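Local coordinates for protein cerato-platanin 1 (Moniliophthora perniciosa, PDB 3SUJ) that is of unknown function but belongs to the secreted cerato-platanin family, adopts a double-psi beta-barrel fold and binds zinc, at residues Leu18-Cys23 with Ala82-Ser86; Gly61-Gln65 with Phe120-Glu124; Ala10-Pro14 with Phe37-Phe43; Pro75-Tyr79 with Ala96-Leu100. All blocks are in the same frame, centred on the assembly; numbering follows the deposited sequence.

Contact 1: Leu18-Cys23 with Ala82-Ser86; sequences LLSVTC and AIDRS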
# COMPACT_ATOMS: atom_id res chain seq x y z
N LEU A 18 5.10 4.13 12.67
CA LEU A 18 3.74 3.64 12.49
C LEU A 18 2.73 4.46 13.26
O LEU A 18 1.53 4.41 12.98
CB LEU A 18 3.58 2.19 12.87
CG LEU A 18 3.78 1.19 11.71
CD1 LEU A 18 2.67 1.31 10.61
CD2 LEU A 18 5.16 1.28 11.13
N LEU A 19 3.17 5.27 14.23
CA LEU A 19 2.24 6.22 14.89
C LEU A 19 1.76 7.32 13.98
O LEU A 19 0.76 7.98 14.32
CB LEU A 19 2.84 6.77 16.21
CG LEU A 19 3.17 5.71 17.22
CD1 LEU A 19 3.97 6.41 18.37
CD2 LEU A 19 1.93 4.94 17.68
N SER A 20 2.36 7.47 12.81
CA SER A 20 1.98 8.53 11.85
C SER A 20 0.85 8.20 10.88
O SER A 20 0.44 9.05 10.11
CB SER A 20 3.19 8.98 11.04
OG SER A 20 3.57 8.06 10.03
N VAL A 21 0.37 6.94 10.94
CA VAL A 21 -0.67 6.48 10.00
C VAL A 21 -1.86 6.00 10.79
O VAL A 21 -1.84 5.82 12.01
CB VAL A 21 -0.06 5.39 9.07
CG1 VAL A 21 1.05 5.97 8.19
CG2 VAL A 21 0.43 4.21 9.91
N THR A 22 -2.91 5.70 10.06
CA THR A 22 -4.18 5.35 10.71
C THR A 22 -4.01 4.09 11.55
O THR A 22 -4.57 3.96 12.67
CB THR A 22 -5.25 5.08 9.61
OG1 THR A 22 -5.32 6.16 8.74
CG2 THR A 22 -6.60 4.76 10.27
N CYS A 23 -3.25 3.12 11.06
CA CYS A 23 -3.09 1.82 11.73
C CYS A 23 -1.98 1.84 12.74
O CYS A 23 -1.06 1.00 12.72
CB CYS A 23 -2.85 0.70 10.67
SG CYS A 23 -4.20 0.58 9.48
N ALA A 82 -1.54 -2.59 3.70
CA ALA A 82 -2.31 -1.42 3.97
C ALA A 82 -2.19 -1.01 5.43
O ALA A 82 -2.40 -1.78 6.36
CB ALA A 82 -3.76 -1.70 3.70
N ILE A 83 -1.74 0.25 5.62
CA ILE A 83 -1.42 0.74 6.97
C ILE A 83 -2.09 2.08 7.26
O ILE A 83 -1.92 2.61 8.41
CB ILE A 83 0.13 0.89 7.15
CG1 ILE A 83 0.68 2.09 6.31
CG2 ILE A 83 0.89 -0.38 6.73
CD1 ILE A 83 2.22 2.32 6.53
N ASP A 84 -2.77 2.65 6.30
CA ASP A 84 -3.24 4.05 6.40
C ASP A 84 -4.55 4.18 5.66
O ASP A 84 -4.78 3.41 4.67
CB ASP A 84 -2.13 4.98 5.80
CG ASP A 84 -2.20 6.39 6.23
OD1 ASP A 84 -2.75 6.73 7.30
OD2 ASP A 84 -1.58 7.19 5.50
N ARG A 85 -5.41 5.09 6.02
CA ARG A 85 -6.58 5.34 5.20
C ARG A 85 -6.24 6.12 3.92
O ARG A 85 -5.37 7.05 3.96
CB ARG A 85 -7.63 6.15 6.00
CG ARG A 85 -8.87 6.50 5.16
CD ARG A 85 -10.10 6.76 6.02
NE ARG A 85 -11.22 7.09 5.13
CZ ARG A 85 -11.86 6.18 4.38
NH1 ARG A 85 -11.59 4.90 4.47
NH2 ARG A 85 -12.78 6.57 3.49
N SER A 86 -6.82 5.77 2.78
CA SER A 86 -6.85 6.61 1.59
C SER A 86 -8.35 6.88 1.40
O SER A 86 -9.18 6.00 1.63
CB SER A 86 -6.28 5.77 0.42
OG SER A 86 -5.99 6.59 -0.71
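Thr22 and Asp84 illustrate how a loop can be fastened to the end of a strand by an exchange of backbone and side-chain bonds. The amide N of Thr22 gives its hydrogen to Asp84 OD1 (3.0 Å), meeting the oxygen on its anti side and 29° out of the carboxylate plane. In return, Thr22 OG1, turned beside its own backbone N by a chi1 of -54°, accepts Arg85 N at 2.9 Å. A third bond runs from Cys23 N to Ile83 O (3.0 Å). That oxygen is tightly surrounded, with Val21 CG2 and Cys23 SG each 3.2 Å from it. The apolar part is slacker: Ile83 CD1 lies 4.2 Å from both Val21 CG1 and Leu18 CD1. On the solvent side Arg85 joins through its backbone N and CB, its extended chain running on to the carbonyl oxygens of Ile52 and Ser50. Were Asp84 replaced by an alanine here, the Thr22 amide would probably be left without its acceptor, and the hydroxyl of Tyr11, bonded to OD2, without its mate. Strand 76-83 runs out at this corner, where Ala82 still pairs with Gly61 and Ser62 next to strand 63-68, Leu30 packs on Ile83, and the disulfide from Cys23 to Cys60 ties the loop between strands 3-7 and 47-49 to the stretch leading into strand 63-68.

Contact 2: Gly61-Gln65 with Phe120-Glu124; sequences GSCYQ and FSRCE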
# COMPACT_ATOMS: atom_id res chain seq x y z
N GLY A 61 -3.00 -3.79 8.20
CA GLY A 61 -2.06 -4.87 8.02
C GLY A 61 -2.47 -5.90 6.99
O GLY A 61 -1.71 -6.87 6.86
N SER A 62 -3.55 -5.73 6.28
CA SER A 62 -3.91 -6.70 5.24
C SER A 62 -3.04 -6.49 4.01
O SER A 62 -2.47 -5.41 3.78
CB SER A 62 -5.38 -6.47 4.79
OG SER A 62 -6.34 -6.96 5.64
N CYS A 63 -2.93 -7.54 3.23
CA CYS A 63 -2.11 -7.59 2.03
C CYS A 63 -2.98 -7.57 0.82
O CYS A 63 -3.88 -8.46 0.64
CB CYS A 63 -1.30 -8.87 2.08
SG CYS A 63 -0.13 -9.05 0.68
N TYR A 64 -2.77 -6.64 -0.09
CA TYR A 64 -3.58 -6.49 -1.30
C TYR A 64 -2.72 -6.74 -2.51
O TYR A 64 -1.66 -6.06 -2.68
CB TYR A 64 -4.21 -5.08 -1.37
CG TYR A 64 -5.22 -4.87 -0.32
CD1 TYR A 64 -6.57 -5.16 -0.58
CD2 TYR A 64 -4.92 -4.35 0.92
CE1 TYR A 64 -7.57 -4.96 0.37
CE2 TYR A 64 -5.94 -4.15 1.88
CZ TYR A 64 -7.23 -4.40 1.57
OH TYR A 64 -8.19 -4.18 2.56
N GLN A 65 -3.16 -7.61 -3.39
CA GLN A 65 -2.56 -7.76 -4.69
C GLN A 65 -3.18 -6.79 -5.65
O GLN A 65 -4.41 -6.77 -5.85
CB GLN A 65 -2.83 -9.16 -5.16
CG GLN A 65 -2.21 -9.45 -6.57
CD GLN A 65 -2.66 -10.81 -7.08
OE1 GLN A 65 -3.88 -11.10 -7.01
NE2 GLN A 65 -1.77 -11.66 -7.52
N PHE A 120 -1.31 -12.83 3.72
CA PHE A 120 -0.28 -11.92 4.11
C PHE A 120 1.09 -12.43 3.69
O PHE A 120 2.01 -11.64 3.46
CB PHE A 120 -0.33 -11.67 5.59
CG PHE A 120 0.59 -10.55 5.99
CD1 PHE A 120 0.18 -9.20 5.81
CD2 PHE A 120 1.91 -10.80 6.35
CE1 PHE A 120 1.03 -8.17 6.08
CE2 PHE A 120 2.80 -9.70 6.60
CZ PHE A 120 2.32 -8.38 6.48
N SER A 121 1.25 -13.78 3.61
CA SER A 121 2.47 -14.31 3.14
C SER A 121 2.93 -13.73 1.76
O SER A 121 4.14 -13.70 1.47
CB SER A 121 2.44 -15.85 2.96
OG SER A 121 1.41 -16.21 2.07
N ARG A 122 1.95 -13.31 0.93
CA ARG A 122 2.28 -12.81 -0.41
C ARG A 122 3.01 -11.45 -0.32
O ARG A 122 3.79 -11.06 -1.20
CB ARG A 122 0.99 -12.68 -1.25
CG ARG A 122 0.08 -13.95 -1.49
CD ARG A 122 0.74 -14.93 -2.39
NE ARG A 122 0.81 -14.44 -3.76
CZ ARG A 122 -0.20 -14.61 -4.61
NH1 ARG A 122 -1.37 -15.07 -4.24
NH2 ARG A 122 -0.06 -14.19 -5.83
N CYS A 123 2.84 -10.74 0.79
CA CYS A 123 3.50 -9.44 0.99
C CYS A 123 4.89 -9.66 1.63
O CYS A 123 5.68 -8.77 1.72
CB CYS A 123 2.62 -8.53 1.90
SG CYS A 123 1.31 -7.65 1.06
N GLU A 124 5.14 -10.85 2.14
CA GLU A 124 6.44 -11.19 2.73
C GLU A 124 7.42 -11.66 1.61
O GLU A 124 6.99 -12.21 0.58
CB GLU A 124 6.23 -12.28 3.80
CG GLU A 124 5.40 -11.72 4.98
CD GLU A 124 5.14 -12.70 6.17
OE1 GLU A 124 4.51 -13.74 5.97
OE2 GLU A 124 5.50 -12.35 7.33
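Two flat groups of the C-terminal tail, the ring of Phe120 and the guanidinium of Arg122, meet Gly61, just ahead of strand 63-68, and Gln65 on it. Here, in the double-psi beta-barrel, a disulfide holds the chain leaving strand 111-118 against the neighbouring strand 63-68. Gly61 O comes at the Phe120 ring obliquely, 3.1 Å from Phe120 CE1, and Cys63 CB approaches just as obliquely at 4.0 Å from CD1; Glu124 OE2, from the same tail, lies in the ring plane at the edge. The guanidinium of Arg122 stands nearly perpendicular to the Gln65 amide, their planes 81° apart. Gln65 NE2 and Arg122 NH2, 3.5 Å from each other, are both donors and make no bond; each turns instead to the hydroxyl of Tyr79, Arg122 only weakly. The tail's own turn is closed internally by Cys123 N bonding to Phe120 O (2.9 Å). Gly61 adopts a positive phi at which a CB would press on the preceding carbonyl oxygen. On the other side of the strand Tyr64 points away from the tail, its side chain about 4 Å from a bound zinc ion and about 3 Å from that of the zinc ligand Asp51. Cys63 sends its sulfur out anti to the backbone N, chi1 -176°, and SG meets Cys123 SG at 2.0 Å with a disulfide torsion of 96°.

Contact 3: Ala10-Pro14 with Phe37-Phe43; sequences AYDNP and FGDLPGF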
# COMPACT_ATOMS: atom_id res chain seq x y z
N ALA A 10 5.56 9.92 0.91
CA ALA A 10 5.63 9.70 2.33
C ALA A 10 5.89 8.24 2.65
O ALA A 10 6.55 7.92 3.60
CB ALA A 10 4.41 10.18 3.04
N TYR A 11 5.34 7.32 1.83
CA TYR A 11 5.45 5.87 2.14
C TYR A 11 6.82 5.34 1.76
O TYR A 11 7.14 4.21 2.10
CB TYR A 11 4.30 5.10 1.48
CG TYR A 11 2.89 5.53 1.92
CD1 TYR A 11 2.51 5.45 3.30
CD2 TYR A 11 1.97 5.93 1.01
CE1 TYR A 11 1.30 5.80 3.74
CE2 TYR A 11 0.75 6.24 1.43
CZ TYR A 11 0.42 6.21 2.82
OH TYR A 11 -0.90 6.57 3.09
N ASP A 12 7.66 6.13 1.09
CA ASP A 12 9.00 5.71 0.77
C ASP A 12 10.04 5.93 1.87
O ASP A 12 11.19 5.48 1.72
CB ASP A 12 9.44 6.45 -0.47
CG ASP A 12 8.62 6.02 -1.67
OD1 ASP A 12 9.03 5.14 -2.45
OD2 ASP A 12 7.56 6.58 -1.91
N ASN A 13 9.66 6.63 2.93
CA ASN A 13 10.59 6.92 4.05
C ASN A 13 10.53 5.78 5.06
O ASN A 13 9.59 5.68 5.81
CB ASN A 13 10.18 8.23 4.71
CG ASN A 13 11.22 8.68 5.71
OD1 ASN A 13 12.08 7.88 6.13
ND2 ASN A 13 11.12 9.93 6.14
N PRO A 14 11.60 4.96 5.16
CA PRO A 14 11.55 3.83 6.06
C PRO A 14 11.56 4.27 7.51
O PRO A 14 11.21 3.46 8.39
CB PRO A 14 12.80 3.01 5.75
CG PRO A 14 13.78 4.07 5.23
CD PRO A 14 12.90 5.08 4.43
N PHE A 37 8.09 2.42 9.22
CA PHE A 37 7.74 1.88 7.95
C PHE A 37 8.70 0.82 7.46
O PHE A 37 8.26 -0.21 6.87
CB PHE A 37 7.63 3.00 6.89
CG PHE A 37 6.47 3.96 7.04
CD1 PHE A 37 5.56 3.89 8.09
CD2 PHE A 37 6.35 4.97 6.09
CE1 PHE A 37 4.55 4.86 8.15
CE2 PHE A 37 5.30 5.86 6.17
CZ PHE A 37 4.43 5.84 7.21
N GLY A 38 10.00 1.06 7.64
CA GLY A 38 10.99 0.08 7.16
C GLY A 38 10.99 -1.22 7.88
O GLY A 38 11.54 -2.15 7.33
N ASP A 39 10.27 -1.35 8.98
CA ASP A 39 10.09 -2.65 9.66
C ASP A 39 8.95 -3.46 9.05
O ASP A 39 8.79 -4.66 9.35
CB ASP A 39 9.78 -2.42 11.14
CG ASP A 39 10.94 -1.72 11.83
OD1 ASP A 39 12.11 -2.09 11.61
OD2 ASP A 39 10.75 -0.73 12.53
N LEU A 40 8.14 -2.85 8.20
CA LEU A 40 6.99 -3.58 7.63
C LEU A 40 7.42 -4.63 6.65
O LEU A 40 8.27 -4.41 5.81
CB LEU A 40 5.94 -2.63 7.03
CG LEU A 40 5.30 -1.66 7.98
CD1 LEU A 40 4.70 -0.50 7.24
CD2 LEU A 40 4.23 -2.36 8.84
N PRO A 41 6.75 -5.83 6.71
CA PRO A 41 7.08 -6.82 5.70
C PRO A 41 6.85 -6.31 4.26
O PRO A 41 5.83 -5.70 3.94
CB PRO A 41 6.11 -7.97 6.01
CG PRO A 41 5.81 -7.77 7.48
CD PRO A 41 5.73 -6.27 7.68
N GLY A 42 7.78 -6.53 3.38
CA GLY A 42 7.77 -6.11 2.00
C GLY A 42 7.94 -4.59 1.78
O GLY A 42 7.75 -4.16 0.66
N PHE A 43 8.35 -3.84 2.82
CA PHE A 43 8.64 -2.43 2.60
C PHE A 43 9.58 -2.35 1.41
O PHE A 43 10.53 -3.18 1.34
CB PHE A 43 9.32 -1.83 3.86
CG PHE A 43 9.74 -0.41 3.61
CD1 PHE A 43 8.82 0.63 3.82
CD2 PHE A 43 11.01 -0.11 3.12
CE1 PHE A 43 9.16 1.99 3.54
CE2 PHE A 43 11.33 1.19 2.83
CZ PHE A 43 10.43 2.26 3.06
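Ala10 presents its carbonyl oxygen to the edge of the Phe37 ring, in the ring plane and 3.5 Å from CE2. At Tyr11 the side chain crosses the same ring obliquely, CD1 lying 4.0 Å from Phe37 CE2. The Tyr11 carbonyl turns to the second aromatic group instead, O coming obliquely to 3.3 Å from Phe43 CE1. Asp12 O, by contrast, lies in plane at the edge of Phe43, near CZ, while the Asp12 carboxylate is bonded to Gln95 and to the backbone N of Lys94 at the start of helix 94-101. Two loop segments thus interlock outside the strands of the double-psi barrel, one a 3-10 turn, the other a 3-10 turn followed by a type II beta turn from Leu40 to Phe43, with Gly42 at positive phi. This second turn brings Phe43 back over Gly38, whose CA sits over one face of the ring, toward the rim. Asn13 returns to Phe37, its O being 3.3 Å from CD2. Phe43 holds CG anti to its backbone N (chi1 175°), which carries the ring out to Pro14, whose CB lies against CZ (3.7 Å). Pro14 O accepts Gly38 N at 2.8 Å; a side chain on Gly38 would run into Pro14 CB.

Contact 4: Pro75-Tyr79 with Ala96-Leu100; sequences PKSIY and AMDDL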
# COMPACT_ATOMS: atom_id res chain seq x y z
N PRO A 75 0.75 -7.99 -17.91
CA PRO A 75 0.36 -7.66 -16.55
C PRO A 75 1.47 -7.87 -15.57
O PRO A 75 2.36 -8.62 -15.64
CB PRO A 75 -0.79 -8.66 -16.25
CG PRO A 75 -1.38 -8.97 -17.63
CD PRO A 75 -0.15 -9.08 -18.43
N LYS A 76 1.34 -7.01 -14.53
CA LYS A 76 2.28 -7.01 -13.41
C LYS A 76 1.44 -6.80 -12.16
O LYS A 76 0.51 -6.01 -12.15
CB LYS A 76 3.22 -5.79 -13.63
CG LYS A 76 4.15 -5.50 -12.54
CD LYS A 76 5.14 -6.54 -12.26
CE LYS A 76 6.06 -6.06 -11.13
NZ LYS A 76 7.20 -7.04 -11.08
N SER A 77 1.89 -7.43 -11.08
CA SER A 77 1.26 -7.26 -9.77
C SER A 77 2.22 -6.82 -8.74
O SER A 77 3.40 -7.22 -8.78
CB SER A 77 0.64 -8.60 -9.27
OG SER A 77 -0.31 -9.14 -10.16
N ILE A 78 1.73 -6.05 -7.80
CA ILE A 78 2.49 -5.85 -6.56
C ILE A 78 1.63 -6.25 -5.39
O ILE A 78 0.44 -6.43 -5.57
CB ILE A 78 2.92 -4.31 -6.37
CG1 ILE A 78 1.71 -3.38 -6.40
CG2 ILE A 78 4.00 -3.95 -7.43
CD1 ILE A 78 1.90 -1.92 -5.86
N TYR A 79 2.23 -6.34 -4.21
CA TYR A 79 1.55 -6.87 -2.99
C TYR A 79 1.77 -5.83 -1.95
O TYR A 79 2.92 -5.57 -1.56
CB TYR A 79 2.15 -8.24 -2.61
CG TYR A 79 1.96 -9.23 -3.76
CD1 TYR A 79 0.80 -10.00 -3.88
CD2 TYR A 79 2.87 -9.28 -4.80
CE1 TYR A 79 0.59 -10.83 -4.96
CE2 TYR A 79 2.68 -10.09 -5.95
CZ TYR A 79 1.54 -10.87 -5.96
OH TYR A 79 1.29 -11.64 -7.12
N ALA A 96 6.70 1.41 -5.08
CA ALA A 96 5.76 0.37 -5.42
C ALA A 96 5.05 0.67 -6.73
O ALA A 96 4.90 -0.21 -7.58
CB ALA A 96 4.81 0.24 -4.30
N MET A 97 4.62 1.94 -6.92
CA MET A 97 3.91 2.26 -8.13
C MET A 97 4.86 2.25 -9.35
O MET A 97 4.42 1.87 -10.43
CB MET A 97 3.15 3.59 -7.99
CG MET A 97 2.25 3.83 -9.23
SD MET A 97 1.11 5.18 -8.89
CE MET A 97 0.36 5.43 -10.47
N ASP A 98 6.10 2.67 -9.15
CA ASP A 98 7.09 2.55 -10.23
C ASP A 98 7.30 1.06 -10.56
O ASP A 98 7.40 0.74 -11.78
CB ASP A 98 8.39 3.19 -9.80
CG ASP A 98 8.46 4.69 -10.16
OD1 ASP A 98 7.79 5.13 -11.06
OD2 ASP A 98 9.27 5.39 -9.50
N ASP A 99 7.35 0.18 -9.57
CA ASP A 99 7.53 -1.29 -9.78
C ASP A 99 6.35 -1.75 -10.67
O ASP A 99 6.52 -2.46 -11.65
CB ASP A 99 7.57 -2.02 -8.44
CG ASP A 99 8.93 -1.90 -7.76
OD1 ASP A 99 9.83 -1.26 -8.31
OD2 ASP A 99 9.07 -2.44 -6.65
N LEU A 100 5.14 -1.34 -10.32
CA LEU A 100 3.96 -1.81 -10.96
C LEU A 100 3.89 -1.38 -12.38
O LEU A 100 3.32 -2.11 -13.23
CB LEU A 100 2.74 -1.29 -10.16
CG LEU A 100 1.41 -1.76 -10.64
CD1 LEU A 100 1.30 -3.33 -10.58
CD2 LEU A 100 0.38 -1.06 -9.78
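Leu100 carries its CG anti to the backbone N (chi1 -176°), and from there its chi2 takes CD1 across to the strand, where it comes within 3.2 Å of Lys76 O. Ile78 answers with the rarer rotamer, chi1 56°: CG1 stands between its own N and carbonyl carbon, while CG2 lies beside the N, and the two branches thus spread over the helix surface. CG2 settles 3.8 Å from Ala96 O and 4.0 Å from Leu100 CB, and CD1 reaches Ala96 CB at 3.9 Å. The Ile78 and Leu100 side chains cross at about a right angle. This is helix-on-sheet packing: here helix 94-101 packs on the sheet of the double-psi barrel, and its segment 96-100 runs nearly antiparallel to strand segment 76-79, at 157°, with 8.2 Å between the axes of the two short segments. Ile78 also packs on Leu66 of the adjacent strand 63-68, and Leu100 reaches Leu5, Tyr68 and Val113, while Met97 packs on Tyr7 and Val111. With an alanine in place of Ile78, both outer methyls vanish, and the side-chain contacts with Ala96 and Leu100 are likely to be lost, opening a gap between strand and helix. At the exposed margin the contact becomes aliphatic against backbone. Lys76, bent at chi2, lays its chain along the helix, CG 3.6 Å from Leu100 O and CE 3.7 Å from Asp99 O.

From the N terminus, contact 3 closes first, drawing residues 10-14 and 37-43 together within the loop region between strands 3-7 and 47-49. Residues 18-23 leave from inside that loop, so contact 1, carrying them to the end of strand 76-83, crosses contact 3; Tyr11 and Phe37 of contact 3 touch residues of contact 1. Contact 2 opens at residues 61-65 and waits for the C terminus, crossing contact 1 and enclosing contact 4. Contact 4 also crosses contact 1, the two using opposite ends of strand 76-83. Contact 3 is complete before contacts 2 and 4 begin. Contact 1 ties a loop and contact 4 a helix to strand 76-83, contact 2 the tail to strand 63-68, contact 3 loop to loop.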